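Local coordinates for protein 3',5'-cyclic-nucleotide phosphodiesterase 1 (Saccharomyces cerevisiae, PDB 4OJV) that belongs to the class-II phosphodiesterases of the metallo-hydrolase clan and holds a pair of zinc ions bridged by a shared carboxylate, at residues G19-I24 with C242-Q247. Residues are numbered along the deposited sequence; the frame is centred on the assembly and turned at random.
Sequences GTQCFI and CGDVEQ. With ZN (zinc ion), chain D; ZN (zinc ion), chain E.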
ATOM      1  N   GLY A  19       2.649   3.861   3.952  1.00 15.20           N
ATOM      2  CA  GLY A  19       3.190   4.076   5.274  1.00 14.16           C
ATOM      3  C   GLY A  19       2.250   3.671   6.384  1.00 10.48           C
ATOM      4  O   GLY A  19       2.321   4.226   7.462  1.00 11.44           O
ATOM      5  N   THR A  20       1.373   2.699   6.126  1.00 10.37           N
ATOM      6  CA  THR A  20       0.466   2.209   7.166  1.00 10.53           C
ATOM      7  C   THR A  20       1.218   1.271   8.130  1.00  9.40           C
ATOM      8  O   THR A  20       2.399   0.981   7.937  1.00  9.96           O
ATOM      9  CB  THR A  20      -0.825   1.605   6.582  1.00 11.52           C
ATOM     10  OG1 THR A  20      -0.488   0.557   5.690  1.00 13.68           O
ATOM     11  CG2 THR A  20      -1.634   2.655   5.827  1.00 12.61           C
ATOM     12  N   GLN A  21       0.540   0.853   9.187  1.00  9.05           N
ATOM     13  CA  GLN A  21       1.217   0.404  10.394  1.00  8.71           C
ATOM     14  C   GLN A  21       2.190  -0.754  10.220  1.00  8.46           C
ATOM     15  O   GLN A  21       1.816  -1.852   9.799  1.00  8.78           O
ATOM     16  CB  GLN A  21       0.189   0.035  11.456  1.00  9.68           C
ATOM     17  CG  GLN A  21       0.832  -0.392  12.765  1.00 10.47           C
ATOM     18  CD  GLN A  21      -0.037  -0.118  13.968  1.00 10.84           C
ATOM     19  OE1 GLN A  21      -0.417   1.025  14.220  1.00 11.58           O
ATOM     20  NE2 GLN A  21      -0.327  -1.156  14.741  1.00 11.51           N
ATOM     21  N   CYS A  22       3.452  -0.517  10.591  1.00  8.68           N
ATOM     22  CA  CYS A  22       4.458  -1.577  10.676  1.00  8.85           C
ATOM     23  C   CYS A  22       5.660  -1.071  11.465  1.00  9.03           C
ATOM     24  O   CYS A  22       6.201   0.007  11.156  1.00  9.61           O
ATOM     25  CB  CYS A  22       4.926  -2.015   9.288  1.00 10.12           C
ATOM     26  SG  CYS A  22       6.193  -3.316   9.348  1.00 11.58           S
ATOM     27  N   PHE A  23       6.083  -1.849  12.463  1.00  8.76           N
ATOM     28  CA  PHE A  23       7.251  -1.511  13.281  1.00  9.64           C
ATOM     29  C   PHE A  23       8.218  -2.677  13.245  1.00  9.75           C
ATOM     30  O   PHE A  23       7.805  -3.825  13.392  1.00 11.92           O
ATOM     31  CB  PHE A  23       6.815  -1.226  14.726  1.00 10.44           C
ATOM     32  CG  PHE A  23       5.610  -0.332  14.821  1.00 10.20           C
ATOM     33  CD1 PHE A  23       5.652   0.988  14.379  1.00 12.12           C
ATOM     34  CD2 PHE A  23       4.417  -0.819  15.328  1.00 11.05           C
ATOM     35  CE1 PHE A  23       4.525   1.796  14.453  1.00 12.75           C
ATOM     36  CE2 PHE A  23       3.291  -0.017  15.405  1.00 12.14           C
ATOM     37  CZ  PHE A  23       3.344   1.294  14.971  1.00 11.91           C
ATOM     38  N   ILE A  24       9.501  -2.410  13.021  1.00  9.69           N
ATOM     39  CA  ILE A  24      10.536  -3.440  13.071  1.00 10.17           C
ATOM     40  C   ILE A  24      11.214  -3.390  14.438  1.00  9.33           C
ATOM     41  O   ILE A  24      11.521  -2.308  14.942  1.00 10.04           O
ATOM     42  CB  ILE A  24      11.579  -3.227  11.950  1.00 12.49           C
ATOM     43  CG1 ILE A  24      10.927  -3.265  10.564  1.00 13.74           C
ATOM     44  CG2 ILE A  24      12.739  -4.212  12.071  1.00 13.57           C
ATOM     45  CD1 ILE A  24      10.216  -4.552  10.242  1.00 15.90           C
ATOM     46  N   CYS A 242       0.974  -1.980  20.114  1.00 10.49           N
ATOM     47  CA  CYS A 242      -0.480  -2.161  20.081  1.00 10.93           C
ATOM     48  C   CYS A 242      -1.077  -2.156  18.684  1.00 10.84           C
ATOM     49  O   CYS A 242      -0.668  -1.385  17.807  1.00 11.76           O
ATOM     50  CB  CYS A 242      -1.164  -1.044  20.878  1.00 11.57           C
ATOM     51  SG  CYS A 242      -0.639  -0.919  22.599  1.00 12.83           S
ATOM     52  N   GLY A 243      -2.091  -2.990  18.496  1.00 10.75           N
ATOM     53  CA  GLY A 243      -2.990  -2.831  17.360  1.00 11.16           C
ATOM     54  C   GLY A 243      -4.074  -1.808  17.647  1.00 10.55           C
ATOM     55  O   GLY A 243      -4.223  -1.356  18.795  1.00 10.97           O
ATOM     56  N   ASP A 244      -4.843  -1.467  16.608  1.00 10.35           N
ATOM     57  CA  ASP A 244      -5.941  -0.494  16.708  1.00 10.87           C
ATOM     58  C   ASP A 244      -6.860  -0.928  17.856  1.00 10.87           C
ATOM     59  O   ASP A 244      -7.049  -2.129  18.085  1.00 11.13           O
ATOM     60  CB  ASP A 244      -6.798  -0.423  15.416  1.00 11.07           C
ATOM     61  CG  ASP A 244      -6.001  -0.126  14.105  1.00 10.53           C
ATOM     62  OD1 ASP A 244      -4.758   0.112  14.284  1.00 10.97           O
ATOM     63  OD2 ASP A 244      -6.649  -0.198  12.932  1.00 12.90           O
ATOM     64  N   VAL A 245      -7.445   0.034  18.555  1.00 11.40           N
ATOM     65  CA  VAL A 245      -8.183  -0.278  19.774  1.00 11.32           C
ATOM     66  C   VAL A 245      -9.151   0.846  20.118  1.00 11.81           C
ATOM     67  O   VAL A 245      -8.904   2.019  19.817  1.00 12.45           O
ATOM     68  CB  VAL A 245      -7.201  -0.561  20.949  1.00 11.65           C
ATOM     69  CG1 VAL A 245      -6.403   0.690  21.307  1.00 13.15           C
ATOM     70  CG2 VAL A 245      -7.926  -1.110  22.176  1.00 13.02           C
ATOM     71  N   GLU A 246     -10.258   0.464  20.756  1.00 12.53           N
ATOM     72  CA  GLU A 246     -11.195   1.402  21.369  1.00 14.14           C
ATOM     73  C   GLU A 246     -11.424   1.006  22.826  1.00 14.77           C
ATOM     74  O   GLU A 246     -11.156  -0.131  23.225  1.00 14.78           O
ATOM     75  CB  GLU A 246     -12.520   1.417  20.601  1.00 16.42           C
ATOM     76  CG  GLU A 246     -13.238   0.083  20.606  1.00 18.12           C
ATOM     77  CD  GLU A 246     -14.605   0.132  19.965  1.00 20.65           C
ATOM     78  OE1 GLU A 246     -15.263  -0.925  19.958  1.00 22.74           O
ATOM     79  OE2 GLU A 246     -15.014   1.210  19.470  1.00 23.20           O
ATOM     80  N   GLN A 247     -11.916   1.951  23.619  1.00 15.38           N
ATOM     81  CA  GLN A 247     -12.312   1.678  25.001  1.00 16.91           C
ATOM     82  C   GLN A 247     -13.348   0.549  25.063  1.00 16.73           C
ATOM     83  O   GLN A 247     -14.164   0.395  24.158  1.00 16.55           O
ATOM     84  CB  GLN A 247     -12.873   2.964  25.632  1.00 22.54           C
ATOM     85  CG  GLN A 247     -13.460   2.829  27.034  1.00 29.54           C
ATOM     86  CD  GLN A 247     -14.202   4.071  27.502  1.00 35.72           C
ATOM     87  OE1 GLN A 247     -14.106   4.457  28.670  1.00 44.65           O
ATOM     88  NE2 GLN A 247     -14.952   4.699  26.600  1.00 37.48           N
TER
HETATM   89 ZN    ZN D 403      -8.157  -1.528  11.983  1.00 14.28          ZN
HETATM   90 ZN    ZN E 404      -5.570   0.432  11.238  1.00 12.85          ZN
HETATM   91  O   HOH W   1      -2.620   0.901  16.034  1.00 11.49           O
HETATM   92  O   HOH W   2      -7.020  -0.825  10.621  1.00 13.33           O
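The terminal amide of Q21 and the carboxylate of D244 stand nearly perpendicular, one face of the amide turned to OD1 of the acid, with Q21 OE1 4.4 Å from D244 OD1. On that side a water lies 2.9 Å from each of Q21 OE1 and D244 OD1, placed to bridge them. The C242 carbonyl lies beyond the opposite side of the amide plane: Q21 NE2 donates to C242 O over 3.1 Å, with an N-H...O angle of 138° and the acceptor 26° out of the amide plane. NE2 also donates to D39 OD2, so two acceptors fix the amide's rotation. With CG anti to the backbone N (chi1 -178°) and the chain extended, Q21 spans the 8.8 Å between Q21 CA and G243 CA.

The other carboxylate oxygen, D244 OD2, binds both zinc ions, 2.2 Å to that of chain D and 2.1 Å to that of chain E. The metals sit on opposite sides of the carboxylate plane, the chain D ion farther from it, and a second water bridges them. H128, H130 and H213 also bind one zinc, D132, H133 and H326 the other; H128, H130, D132 and H133 form the HxHxDH motif of the metallo-beta-lactamase fold. Q21 packs on H133 and H326, making it a second-shell neighbour, linked to D244 through the water.

The buried contact joins the two mixed sheets of the chain: Q21 immediately precedes strand 22-27 of one, while D244 follows strand 238-242 of the other, with F23, C242 and D244 resting on strand 273-279 and Q247 reaching helix 297-311.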